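Local structure of putative nitrate transport protein (Thermoplasma volcanium, 3MST) at residues A[82-87]-A[132-137]; A[95-100]-A[116-121]; A[170-175]-A[214-219]. The protein is of unknown function but is thought to take part in transport, possibly of nitrate. All blocks are in the same frame, centred on the assembly; numbering follows the deposited sequence. Where two conformers were deposited one is given.

In the fold
Two sheets with the strand order 2-1-3-n-4, n running antiparallel, make the two lobes of this chain, consistent with a type II periplasmic binding protein-like fold. Contacts 1 and 2 share the five-stranded sheet, and Leu-95 CD2 of contact 2 packs on Val-136 CA of contact 1. The six-stranded sheet, which adds strand 215-217 at its edge, holds contact 3, about 30 Å from contact 1 between centres. Place and chemistry go together: contact 1, partly buried, rests on backbone hydrogen bonds between antiparallel strands; contact 2, at the surface, relies on an asparagine side chain; contact 3, buried between helix and edge strand, has apolar packing and no direct hydrogen bond across.

Contact 1 of 3, residues A[82-87]-A[132-137]; sequences SILGDE and YSALVG
Ser-82 and Val-136 hold each other through both of their backbone groups, the signature of an antiparallel hydrogen-bonded pair. Ser-82 N reaches Val-136 O at 2.8 Å, with an N-H...O angle of 169°, and Val-136 N returns the bond to Ser-82 O. Two residues on, Leu-84 and Ala-134 form a second such pair: Leu-84 N donates to Ala-134 O at 2.9 Å, while the return bond, from Ala-134 N to Leu-84 O, is more bent, at 149°. Past the strand, Asp-86 N bonds to Tyr-132 O at 2.9 Å, coming from above the carbonyl plane. The turn of the chain that allows this passes through Gly-85, whose positive phi (77°) and lack of a side chain let its CA come within 3.3 Å of the same Tyr-132 O.

The alternation of a strand then sorts the side chains. On one face Ile-83 meets Leu-135, a non-hydrogen-bonded pair: in the conformer given, Leu-135 CD2 lies 3.5 Å from Ile-83 CG1, and that methyl also touches Ser-82 O. On the other face Leu-84, whose CG stands anti to its own carbonyl carbon, crosses Val-136 at about a right angle, Leu-84 CD1 resting 4.0 Å from Val-136 CG2, while Leu-84 CB packs beside the methyl of Ala-134. At the far end Ser-133 lays its CB 3.4 Å from Asp-86 O and sends its hydroxyl to Arg-91 O.

Strand 91-94 runs along the other edge of 133-137, and Lys-144 bonds Ile-83 on the outer side of 81-85, so both strands are interior to the sheet. Helix 121-129 covers the Leu-84, Ala-134 and Val-136 face through Cys-124 and Ala-128; helix 146-152 covers Ile-83 and Leu-135.

Contact 2 of 3, residues A[95-100]-A[116-121]; sequences LRKGTL and VINADG. With EDO (1,2-ethanediol), chain K.
Leu-95 and Asn-118 meet at the C-terminal ends of the two parallel strands of a beta-alpha-beta crossover, where strand 91-94 passes into helix 100-112 and the chain returns in the parallel neighbour 115-118. Leu-95 offers its carbonyl: Asn-118 ND2 donates to Leu-95 O at 2.9 Å, almost straight at 170°, with the acceptor in the plane of the amide. The side chain of Leu-95 turns CD1 to the start of helix 121-129, 3.5 Å from Gly-121 N.

Arg-96 opens a type II beta turn that ends at Thr-99. Its own carbonyl is gripped twice, by Thr-99 OG1 at 2.7 Å and by Thr-99 N at 3.3 Å.

Lys-97 crosses the amide of Asn-118 at about a right angle. Its aliphatic chain passes over that group, CG 3.2 Å from Asn-118 OD1, and a bend in the last torsion (chi4 36°) curls NZ back to 2.7 Å from the same oxygen, above the carbonyl plane. Both ends of the amide are thus used, and ND2 has a further partner in Asp-102 OD1, which fixes the flip of the group. With a leucine in place of Asn-118, Leu-95 O would probably lose this donor and the ammonium group of Lys-97 would be left without its mate here, free to swing into solvent.

Gly-98 takes the positive phi of the turn, and its N bonds to Asp-102 OD2. Thr-99 is the N-cap of helix 100-112, its OG1 also bonding to Asp-102 N. On the returning strand, Val-116 N donates to O2 of a bound 1,2-ethanediol, probably from the crystallisation liquor, at 2.9 Å.

Contact 3 of 3, residues A[170-175]-A[214-219]; sequences EVIEAY and HEVTKK
Tyr-175 OH lies at the edge of the His-214 imidazole, near the ring plane and 3.4 Å from His-214 CD2, while its hydrogen bond goes to Val-30 O. His-214 NE2 is tied to the adjoining carbonyl, Pro-29 O, so the two side chains, which cross at about a right angle, are held by one piece of loop although no hydrogen bond joins them directly.

The rest is apolar packing. A first torsion of -159° sets the tyrosine ring opposite its backbone N, leaning from the helix to Val-216, whose CG2 stands 3.6 Å from Tyr-175 CD1. The other methyl of the valine, CG1, faces Ile-172 CG2 at 4.2 Å, so Val-216 sits between two residues nearly one helical turn apart. Further out, Ile-172 CD1 touches the bent aliphatic chain of Lys-218, 3.8 Å from its CD.

Thr-217 OG1 accepts from Lys-219 N in an ST turn, just before helix 220-230. Strand 215-217 is the outermost of its sheet, bonded to strand 71-77, and helix 169-184 packs against both: Phe-73 and Val-76 of strand 71-77 touch Ile-172 and Tyr-175, and helix 32-36 adjoins Tyr-175 through Pro-33 and Leu-34.

Contact 1 of 3, residues A[82-87]-A[132-137]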
ATOM      1  N   SER A  82      -8.670  -1.919  -7.948  1.00  9.23           N
ATOM      2  CA  SER A  82      -9.357  -2.063  -9.195  1.00 10.62           C
ATOM      3  C   SER A  82     -10.535  -1.091  -9.249  1.00  9.22           C
ATOM      4  O   SER A  82     -11.170  -0.822  -8.223  1.00 10.23           O
ATOM      5  CB  SER A  82      -9.948  -3.456  -9.328  1.00 11.65           C
ATOM      6  OG  SER A  82      -8.959  -4.378  -9.797  1.00 13.57           O
ATOM      7  N   ILE A  83     -10.756  -0.530 -10.425  1.00 10.39           N
ATOM      8  CA  ILE A  83     -11.911   0.304 -10.710  1.00  9.72           C
ATOM      9  C   ILE A  83     -12.954  -0.571 -11.416  1.00 10.79           C
ATOM     10  O   ILE A  83     -12.683  -1.209 -12.426  1.00 13.44           O
ATOM     11  CB  ILE A  83     -11.510   1.501 -11.581  1.00 11.94           C
ATOM     12  CG1 ILE A  83     -10.420   2.348 -10.917  1.00 12.43           C
ATOM     13  CG2 ILE A  83     -12.763   2.356 -11.964  1.00 12.45           C
ATOM     14  CD1 ILE A  83      -9.703   3.305 -11.930  1.00 12.88           C
ATOM     15  N   LEU A  84     -14.155  -0.572 -10.872  1.00 10.77           N
ATOM     16  CA  LEU A  84     -15.307  -1.290 -11.379  1.00 12.09           C
ATOM     17  C   LEU A  84     -16.285  -0.295 -11.980  1.00 12.65           C
ATOM     18  O   LEU A  84     -16.406   0.827 -11.528  1.00 11.73           O
ATOM     19  CB  LEU A  84     -16.011  -2.030 -10.264  1.00 12.21           C
ATOM     20  CG  LEU A  84     -15.128  -2.829  -9.297  1.00 14.75           C
ATOM     21  CD1 LEU A  84     -16.025  -3.583  -8.285  1.00 13.52           C
ATOM     22  CD2 LEU A  84     -14.199  -3.808 -10.052  1.00 14.47           C
ATOM     23  N   GLY A  85     -17.021  -0.716 -12.989  1.00 13.14           N
ATOM     24  CA  GLY A  85     -18.117   0.080 -13.462  1.00 14.20           C
ATOM     25  C   GLY A  85     -17.764   1.274 -14.314  1.00 14.54           C
ATOM     26  O   GLY A  85     -16.684   1.343 -14.953  1.00 16.35           O
ATOM     27  N   ASP A  86     -18.692   2.241 -14.280  1.00 13.92           N
ATOM     28  CA  ASP A  86     -18.704   3.347 -15.230  1.00 13.10           C
ATOM     29  C   ASP A  86     -18.235   4.655 -14.585  1.00 11.81           C
ATOM     30  O   ASP A  86     -18.932   5.257 -13.768  1.00 12.20           O
ATOM     31  CB  ASP A  86     -20.124   3.495 -15.775  1.00 15.10           C
ATOM     32  CG  ASP A  86     -20.272   4.621 -16.789  1.00 17.23           C
ATOM     33  OD1 ASP A  86     -19.298   5.333 -17.134  1.00 18.47           O
ATOM     34  OD2 ASP A  86     -21.429   4.831 -17.228  1.00 22.57           O
ATOM     35  N   GLU A  87     -16.992   5.046 -14.903  1.00 12.74           N
ATOM     36  CA  GLU A  87     -16.372   6.240 -14.338  1.00 13.88           C
ATOM     37  C   GLU A  87     -17.026   7.561 -14.721  1.00 14.61           C
ATOM     38  O   GLU A  87     -16.674   8.591 -14.154  1.00 16.42           O
ATOM     39  CB  GLU A  87     -14.865   6.280 -14.617  1.00 13.90           C
ATOM     40  CG  GLU A  87     -14.074   5.232 -13.886  1.00 14.16           C
ATOM     41  CD  GLU A  87     -12.594   5.410 -14.139  1.00 12.86           C
ATOM     42  OE1 GLU A  87     -12.025   6.413 -13.606  1.00 14.42           O
ATOM     43  OE2 GLU A  87     -12.009   4.549 -14.836  1.00 14.90           O
ATOM     44  N   TYR A 132     -23.003   2.535 -11.590  1.00 11.73           N
ATOM     45  CA  TYR A 132     -22.045   3.452 -10.981  1.00 12.12           C
ATOM     46  C   TYR A 132     -20.630   2.879 -11.160  1.00 11.15           C
ATOM     47  O   TYR A 132     -20.430   1.965 -11.946  1.00 13.50           O
ATOM     48  CB  TYR A 132     -22.438   3.780  -9.550  1.00 12.02           C
ATOM     49  CG  TYR A 132     -23.717   4.625  -9.478  1.00 12.82           C
ATOM     50  CD1 TYR A 132     -23.745   5.903  -9.999  1.00 12.36           C
ATOM     51  CD2 TYR A 132     -24.883   4.123  -8.933  1.00 12.27           C
ATOM     52  CE1 TYR A 132     -24.893   6.681  -9.972  1.00 12.91           C
ATOM     53  CE2 TYR A 132     -26.048   4.914  -8.855  1.00 14.60           C
ATOM     54  CZ  TYR A 132     -26.034   6.200  -9.355  1.00 13.15           C
ATOM     55  OH  TYR A 132     -27.180   7.011  -9.332  1.00 13.59           O
ATOM     56  N   SER A 133     -19.660   3.499 -10.511  1.00 11.90           N
ATOM     57  CA  SER A 133     -18.304   2.976 -10.442  1.00 11.00           C
ATOM     58  C   SER A 133     -17.911   2.700  -8.999  1.00  9.89           C
ATOM     59  O   SER A 133     -18.572   3.113  -8.071  1.00 10.72           O
ATOM     60  CB  SER A 133     -17.289   3.936 -11.126  1.00 12.05           C
ATOM     61  OG  SER A 133     -17.038   5.062 -10.298  1.00 12.28           O
ATOM     62  N   ALA A 134     -16.813   1.961  -8.823  1.00 10.33           N
ATOM     63  CA  ALA A 134     -16.305   1.649  -7.505  1.00  8.80           C
ATOM     64  C   ALA A 134     -14.775   1.529  -7.590  1.00  8.91           C
ATOM     65  O   ALA A 134     -14.230   1.208  -8.643  1.00 10.82           O
ATOM     66  CB  ALA A 134     -16.900   0.378  -6.930  1.00 10.67           C
ATOM     67  N   LEU A 135     -14.129   1.733  -6.448  0.50  9.31           N
ATOM     68  CA  LEU A 135     -12.697   1.538  -6.301  0.50  9.36           C
ATOM     69  C   LEU A 135     -12.515   0.616  -5.110  0.50  9.71           C
ATOM     70  O   LEU A 135     -12.870   0.968  -3.975  0.50 10.11           O
ATOM     71  CB  LEU A 135     -11.985   2.857  -6.093  0.50 10.48           C
ATOM     72  CG  LEU A 135     -10.445   2.825  -6.163  0.50 11.68           C
ATOM     73  CD1 LEU A 135      -9.787   2.137  -4.979  0.50 13.72           C
ATOM     74  CD2 LEU A 135      -9.943   2.234  -7.433  0.50 12.79           C
ATOM     75  N   VAL A 136     -12.008  -0.583  -5.358  1.00  9.39           N
ATOM     76  CA  VAL A 136     -11.908  -1.612  -4.330  1.00 10.12           C
ATOM     77  C   VAL A 136     -10.544  -2.267  -4.393  1.00  9.63           C
ATOM     78  O   VAL A 136      -9.867  -2.251  -5.418  1.00  9.59           O
ATOM     79  CB  VAL A 136     -13.020  -2.719  -4.503  1.00  9.75           C
ATOM     80  CG1 VAL A 136     -14.403  -2.094  -4.407  1.00 11.22           C
ATOM     81  CG2 VAL A 136     -12.850  -3.451  -5.828  1.00 10.53           C
ATOM     82  N   GLY A 137     -10.133  -2.881  -3.307  1.00  8.91           N
ATOM     83  CA  GLY A 137      -8.948  -3.728  -3.371  1.00  9.96           C
ATOM     84  C   GLY A 137      -9.174  -4.890  -4.315  1.00 11.30           C
ATOM     85  O   GLY A 137     -10.273  -5.419  -4.445  1.00 10.25           O
TER

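Contact 2 of 3, residues A[95-100]-A[116-121]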
ATOM      1  N   LEU A  95     -14.450   1.783  -0.030  1.00  9.72           N
ATOM      2  CA  LEU A  95     -14.425   1.237   1.306  1.00  9.82           C
ATOM      3  C   LEU A  95     -14.514   2.315   2.387  1.00 12.07           C
ATOM      4  O   LEU A  95     -14.877   3.438   2.080  1.00 13.39           O
ATOM      5  CB  LEU A  95     -13.237   0.289   1.431  1.00 10.88           C
ATOM      6  CG  LEU A  95     -13.271  -0.981   0.582  1.00 10.71           C
ATOM      7  CD1 LEU A  95     -14.601  -1.704   0.738  1.00 13.22           C
ATOM      8  CD2 LEU A  95     -12.892  -0.789  -0.841  1.00 13.98           C
ATOM      9  N   ARG A  96     -14.308   1.991   3.651  0.50 12.58           N
ATOM     10  CA  ARG A  96     -14.623   2.982   4.661  0.50 11.85           C
ATOM     11  C   ARG A  96     -13.674   4.180   4.594  0.50 12.54           C
ATOM     12  O   ARG A  96     -12.546   4.088   4.112  0.50 14.11           O
ATOM     13  CB  ARG A  96     -14.597   2.356   6.052  0.50 11.56           C
ATOM     14  CG  ARG A  96     -13.194   1.950   6.486  0.50 16.34           C
ATOM     15  CD  ARG A  96     -13.168   1.055   7.740  0.50 19.41           C
ATOM     16  NE  ARG A  96     -11.782   0.858   8.154  0.50 24.63           N
ATOM     17  CZ  ARG A  96     -11.006  -0.118   7.707  0.50 25.98           C
ATOM     18  NH1 ARG A  96     -11.491  -1.013   6.871  0.50 26.47           N
ATOM     19  NH2 ARG A  96      -9.754  -0.213   8.116  0.50 29.11           N
ATOM     20  N   LYS A  97     -14.157   5.306   5.114  1.00 14.13           N
ATOM     21  CA  LYS A  97     -13.407   6.557   5.164  1.00 14.25           C
ATOM     22  C   LYS A  97     -12.072   6.387   5.881  1.00 13.69           C
ATOM     23  O   LYS A  97     -11.958   5.702   6.926  1.00 15.56           O
ATOM     24  CB  LYS A  97     -14.197   7.666   5.875  1.00 15.79           C
ATOM     25  CG  LYS A  97     -15.411   8.160   5.156  1.00 20.68           C
ATOM     26  CD  LYS A  97     -16.127   9.294   5.921  1.00 24.23           C
ATOM     27  CE  LYS A  97     -17.254   9.969   5.133  1.00 28.09           C
ATOM     28  NZ  LYS A  97     -18.102   9.143   4.227  1.00 28.38           N
ATOM     29  N   GLY A  98     -11.056   7.038   5.312  1.00 14.35           N
ATOM     30  CA  GLY A  98      -9.717   7.028   5.839  1.00 13.89           C
ATOM     31  C   GLY A  98      -8.850   5.854   5.430  1.00 14.41           C
ATOM     32  O   GLY A  98      -7.671   5.822   5.790  1.00 17.18           O
ATOM     33  N   THR A  99      -9.405   4.911   4.675  1.00 14.43           N
ATOM     34  CA  THR A  99      -8.584   3.883   4.063  1.00 13.96           C
ATOM     35  C   THR A  99      -7.839   4.467   2.853  1.00 12.63           C
ATOM     36  O   THR A  99      -8.236   5.510   2.292  1.00 11.00           O
ATOM     37  CB  THR A  99      -9.422   2.717   3.564  1.00 13.91           C
ATOM     38  OG1 THR A  99     -10.429   3.155   2.638  1.00 13.15           O
ATOM     39  CG2 THR A  99     -10.062   1.908   4.741  1.00 16.54           C
ATOM     40  N   LEU A 100      -6.764   3.814   2.418  1.00 11.30           N
ATOM     41  CA  LEU A 100      -6.092   4.248   1.195  1.00 10.78           C
ATOM     42  C   LEU A 100      -7.058   4.151   0.005  1.00 11.26           C
ATOM     43  O   LEU A 100      -7.011   5.000  -0.908  1.00 10.60           O
ATOM     44  CB  LEU A 100      -4.762   3.494   0.956  1.00 11.12           C
ATOM     45  CG  LEU A 100      -4.027   3.827  -0.356  1.00 10.29           C
ATOM     46  CD1 LEU A 100      -3.682   5.300  -0.475  1.00 12.60           C
ATOM     47  CD2 LEU A 100      -2.743   2.950  -0.496  1.00 12.04           C
ATOM     48  N   VAL A 116     -17.840  10.556  -3.939  1.00 10.24           N
ATOM     49  CA  VAL A 116     -17.399   9.310  -3.285  1.00  9.86           C
ATOM     50  C   VAL A 116     -18.467   8.910  -2.273  1.00 11.88           C
ATOM     51  O   VAL A 116     -18.827   9.707  -1.405  1.00 12.69           O
ATOM     52  CB  VAL A 116     -15.998   9.474  -2.633  1.00  9.72           C
ATOM     53  CG1 VAL A 116     -15.632   8.202  -1.825  1.00 12.33           C
ATOM     54  CG2 VAL A 116     -14.969   9.800  -3.695  1.00 11.59           C
ATOM     55  N   ILE A 117     -18.858   7.642  -2.304  1.00 10.93           N
ATOM     56  CA  ILE A 117     -19.774   7.041  -1.314  1.00 12.35           C
ATOM     57  C   ILE A 117     -19.008   5.886  -0.648  1.00 12.75           C
ATOM     58  O   ILE A 117     -18.631   4.926  -1.307  1.00 12.52           O
ATOM     59  CB  ILE A 117     -21.059   6.525  -2.004  1.00 13.28           C
ATOM     60  CG1 ILE A 117     -21.710   7.597  -2.919  1.00 18.82           C
ATOM     61  CG2 ILE A 117     -22.057   5.975  -0.971  1.00 16.26           C
ATOM     62  CD1 ILE A 117     -22.234   8.822  -2.189  1.00 20.14           C
ATOM     63  N   ASN A 118     -18.748   6.042   0.650  1.00 13.88           N
ATOM     64  CA  ASN A 118     -18.042   5.025   1.444  1.00 13.97           C
ATOM     65  C   ASN A 118     -19.035   3.930   1.823  1.00 14.21           C
ATOM     66  O   ASN A 118     -20.153   4.201   2.332  1.00 16.41           O
ATOM     67  CB  ASN A 118     -17.376   5.670   2.656  1.00 15.48           C
ATOM     68  CG  ASN A 118     -16.382   6.714   2.238  1.00 15.71           C
ATOM     69  OD1 ASN A 118     -16.719   7.910   2.200  1.00 19.10           O
ATOM     70  ND2 ASN A 118     -15.207   6.279   1.804  1.00 16.11           N
ATOM     71  N   ALA A 119     -18.616   2.681   1.631  1.00 14.39           N
ATOM     72  CA  ALA A 119     -19.478   1.529   1.747  1.00 12.92           C
ATOM     73  C   ALA A 119     -18.572   0.346   2.099  1.00 14.95           C
ATOM     74  O   ALA A 119     -17.584   0.480   2.844  1.00 18.41           O
ATOM     75  CB  ALA A 119     -20.322   1.267   0.458  1.00 16.10           C
ATOM     76  N   ASP A 120     -19.019  -0.828   1.730  1.00 14.62           N
ATOM     77  CA  ASP A 120     -18.256  -2.070   1.887  1.00 13.62           C
ATOM     78  C   ASP A 120     -18.138  -2.760   0.539  1.00 12.96           C
ATOM     79  O   ASP A 120     -18.668  -2.314  -0.489  1.00 12.74           O
ATOM     80  CB  ASP A 120     -18.910  -2.960   2.949  1.00 15.59           C
ATOM     81  CG  ASP A 120     -20.270  -3.443   2.605  1.00 19.21           C
ATOM     82  OD1 ASP A 120     -20.682  -3.461   1.425  1.00 20.53           O
ATOM     83  OD2 ASP A 120     -20.970  -3.859   3.569  1.00 28.29           O
ATOM     84  N   GLY A 121     -17.353  -3.823   0.506  1.00 12.18           N
ATOM     85  CA  GLY A 121     -17.013  -4.425  -0.754  1.00 10.70           C
ATOM     86  C   GLY A 121     -18.214  -4.936  -1.534  1.00  9.25           C
ATOM     87  O   GLY A 121     -18.311  -4.777  -2.754  1.00 11.15           O
TER
HETATM   88  C1  EDO K 235     -15.880  14.260  -4.233  1.00 32.60           C
HETATM   89  O1  EDO K 235     -16.188  15.450  -3.496  1.00 42.05           O
HETATM   90  C2  EDO K 235     -15.791  13.186  -3.189  1.00 33.11           C
HETATM   91  O2  EDO K 235     -17.074  13.000  -2.571  1.00 20.70           O

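Contact 3 of 3, residues A[170-175]-A[214-219]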
ATOM      1  N   GLU A 170      19.642  -1.320   4.670  1.00 14.80           N
ATOM      2  CA  GLU A 170      19.409  -2.761   4.947  1.00 14.71           C
ATOM      3  C   GLU A 170      17.910  -3.133   4.751  1.00 13.88           C
ATOM      4  O   GLU A 170      17.592  -4.221   4.330  1.00 14.91           O
ATOM      5  CB  GLU A 170      19.866  -3.118   6.372  1.00 15.06           C
ATOM      6  CG  GLU A 170      21.362  -2.876   6.701  1.00 19.70           C
ATOM      7  CD  GLU A 170      21.768  -1.484   7.240  1.00 24.75           C
ATOM      8  OE1 GLU A 170      21.032  -0.473   7.107  1.00 21.23           O
ATOM      9  OE2 GLU A 170      22.904  -1.401   7.780  1.00 27.99           O
ATOM     10  N   VAL A 171      17.010  -2.208   5.075  1.00 11.28           N
ATOM     11  CA  VAL A 171      15.582  -2.456   4.946  1.00 10.57           C
ATOM     12  C   VAL A 171      15.218  -2.445   3.449  1.00 11.85           C
ATOM     13  O   VAL A 171      14.480  -3.277   2.992  1.00 12.27           O
ATOM     14  CB  VAL A 171      14.759  -1.443   5.760  1.00 10.30           C
ATOM     15  CG1 VAL A 171      13.251  -1.602   5.415  1.00 12.66           C
ATOM     16  CG2 VAL A 171      14.988  -1.625   7.259  1.00 12.94           C
ATOM     17  N   ILE A 172      15.761  -1.503   2.684  1.00 11.78           N
ATOM     18  CA  ILE A 172      15.535  -1.443   1.253  1.00 12.57           C
ATOM     19  C   ILE A 172      16.018  -2.704   0.554  1.00 12.39           C
ATOM     20  O   ILE A 172      15.313  -3.277  -0.282  1.00 12.65           O
ATOM     21  CB  ILE A 172      16.194  -0.174   0.570  1.00 12.36           C
ATOM     22  CG1 ILE A 172      15.597   1.125   1.134  1.00 13.17           C
ATOM     23  CG2 ILE A 172      16.003  -0.249  -0.940  1.00 15.94           C
ATOM     24  CD1 ILE A 172      16.276   2.385   0.767  1.00 15.44           C
ATOM     25  N   GLU A 173      17.235  -3.119   0.911  0.50 13.04           N
ATOM     26  CA  GLU A 173      17.845  -4.283   0.323  0.50 14.08           C
ATOM     27  C   GLU A 173      17.024  -5.541   0.601  0.50 12.41           C
ATOM     28  O   GLU A 173      16.770  -6.330  -0.316  0.50 13.32           O
ATOM     29  CB  GLU A 173      19.299  -4.398   0.820  0.50 15.62           C
ATOM     30  CG  GLU A 173      20.172  -3.274   0.256  0.50 17.13           C
ATOM     31  CD  GLU A 173      21.470  -3.032   1.001  0.50 22.43           C
ATOM     32  OE1 GLU A 173      21.758  -3.761   1.981  0.50 25.82           O
ATOM     33  OE2 GLU A 173      22.199  -2.081   0.600  0.50 25.16           O
ATOM     34  N   ALA A 174      16.595  -5.717   1.847  1.00 11.90           N
ATOM     35  CA  ALA A 174      15.738  -6.855   2.233  1.00 11.47           C
ATOM     36  C   ALA A 174      14.430  -6.810   1.452  1.00 11.72           C
ATOM     37  O   ALA A 174      13.941  -7.825   0.958  1.00 12.01           O
ATOM     38  CB  ALA A 174      15.490  -6.893   3.721  1.00 11.99           C
ATOM     39  N   TYR A 175      13.874  -5.619   1.322  1.00 11.39           N
ATOM     40  CA  TYR A 175      12.609  -5.465   0.625  1.00 11.58           C
ATOM     41  C   TYR A 175      12.715  -5.937  -0.834  1.00 11.26           C
ATOM     42  O   TYR A 175      11.855  -6.673  -1.329  1.00 11.38           O
ATOM     43  CB  TYR A 175      12.134  -4.015   0.721  1.00 10.89           C
ATOM     44  CG  TYR A 175      10.663  -3.814   0.496  1.00  9.28           C
ATOM     45  CD1 TYR A 175      10.163  -3.621  -0.792  1.00 10.48           C
ATOM     46  CD2 TYR A 175       9.790  -3.837   1.552  1.00  9.74           C
ATOM     47  CE1 TYR A 175       8.813  -3.433  -1.005  1.00 10.48           C
ATOM     48  CE2 TYR A 175       8.392  -3.664   1.369  1.00  8.90           C
ATOM     49  CZ  TYR A 175       7.948  -3.474   0.076  1.00 10.07           C
ATOM     50  OH  TYR A 175       6.591  -3.286  -0.124  1.00  9.83           O
ATOM     51  N   HIS A 214       5.138  -5.005  -6.981  1.00  9.64           N
ATOM     52  CA  HIS A 214       5.877  -4.096  -6.105  1.00 10.40           C
ATOM     53  C   HIS A 214       7.134  -3.560  -6.760  1.00 11.27           C
ATOM     54  O   HIS A 214       7.925  -4.334  -7.321  1.00 11.45           O
ATOM     55  CB  HIS A 214       6.337  -4.788  -4.807  1.00 10.44           C
ATOM     56  CG  HIS A 214       5.243  -5.244  -3.883  1.00  9.42           C
ATOM     57  ND1 HIS A 214       4.438  -6.340  -4.158  1.00 10.59           N
ATOM     58  CD2 HIS A 214       4.898  -4.808  -2.652  1.00  9.15           C
ATOM     59  CE1 HIS A 214       3.625  -6.523  -3.133  1.00 10.15           C
ATOM     60  NE2 HIS A 214       3.876  -5.601  -2.211  1.00  9.35           N
ATOM     61  N   GLU A 215       7.362  -2.265  -6.670  1.00 11.23           N
ATOM     62  CA  GLU A 215       8.592  -1.648  -7.146  1.00 10.98           C
ATOM     63  C   GLU A 215       9.009  -0.504  -6.225  1.00 11.33           C
ATOM     64  O   GLU A 215       8.237   0.431  -5.980  1.00 11.49           O
ATOM     65  CB  GLU A 215       8.385  -1.131  -8.550  1.00 13.38           C
ATOM     66  CG  GLU A 215       9.622  -0.578  -9.194  1.00 20.16           C
ATOM     67  CD  GLU A 215       9.297   0.144 -10.476  1.00 27.54           C
ATOM     68  OE1 GLU A 215       8.890   1.346 -10.415  1.00 28.50           O
ATOM     69  OE2 GLU A 215       9.438  -0.505 -11.549  1.00 37.00           O
ATOM     70  N   VAL A 216      10.245  -0.575  -5.747  1.00 11.49           N
ATOM     71  CA  VAL A 216      10.808   0.439  -4.866  1.00 11.37           C
ATOM     72  C   VAL A 216      11.350   1.622  -5.661  1.00 10.84           C
ATOM     73  O   VAL A 216      11.913   1.413  -6.734  1.00 13.00           O
ATOM     74  CB  VAL A 216      11.964  -0.187  -4.036  1.00 11.70           C
ATOM     75  CG1 VAL A 216      12.652   0.879  -3.128  1.00 14.25           C
ATOM     76  CG2 VAL A 216      11.425  -1.328  -3.214  1.00 13.07           C
ATOM     77  N   THR A 217      11.141   2.826  -5.169  1.00 11.78           N
ATOM     78  CA  THR A 217      11.824   3.996  -5.679  1.00 11.39           C
ATOM     79  C   THR A 217      12.463   4.771  -4.549  1.00 12.42           C
ATOM     80  O   THR A 217      11.908   4.943  -3.476  1.00 11.94           O
ATOM     81  CB  THR A 217      10.889   4.896  -6.508  1.00 13.14           C
ATOM     82  OG1 THR A 217      11.613   6.052  -6.951  1.00 14.00           O
ATOM     83  CG2 THR A 217       9.642   5.320  -5.719  1.00 15.22           C
ATOM     84  N   LYS A 218      13.655   5.296  -4.810  1.00 13.06           N
ATOM     85  CA  LYS A 218      14.333   6.231  -3.933  1.00 14.69           C
ATOM     86  C   LYS A 218      14.466   7.622  -4.564  1.00 15.61           C
ATOM     87  O   LYS A 218      15.208   8.477  -4.048  1.00 17.31           O
ATOM     88  CB  LYS A 218      15.769   5.708  -3.565  1.00 18.30           C
ATOM     89  CG  LYS A 218      15.806   4.476  -2.753  1.00 22.85           C
ATOM     90  CD  LYS A 218      17.272   4.118  -2.419  1.00 30.22           C
ATOM     91  CE  LYS A 218      18.096   3.697  -3.625  1.00 34.03           C
ATOM     92  NZ  LYS A 218      19.511   3.407  -3.210  1.00 37.01           N
ATOM     93  N   LYS A 219      13.804   7.833  -5.697  0.50 13.35           N
ATOM     94  CA  LYS A 219      13.947   9.092  -6.446  0.50 13.93           C
ATOM     95  C   LYS A 219      13.189  10.202  -5.709  0.50 13.13           C
ATOM     96  O   LYS A 219      11.954  10.153  -5.612  0.50 12.81           O
ATOM     97  CB  LYS A 219      13.386   8.948  -7.874  0.50 16.60           C
ATOM     98  CG  LYS A 219      14.102   7.937  -8.783  0.50 20.81           C
ATOM     99  CD  LYS A 219      13.596   8.008 -10.232  0.50 25.69           C
ATOM    100  CE  LYS A 219      13.998   6.783 -11.073  0.50 27.08           C
ATOM    101  NZ  LYS A 219      13.296   6.733 -12.403  0.50 28.13           N
TER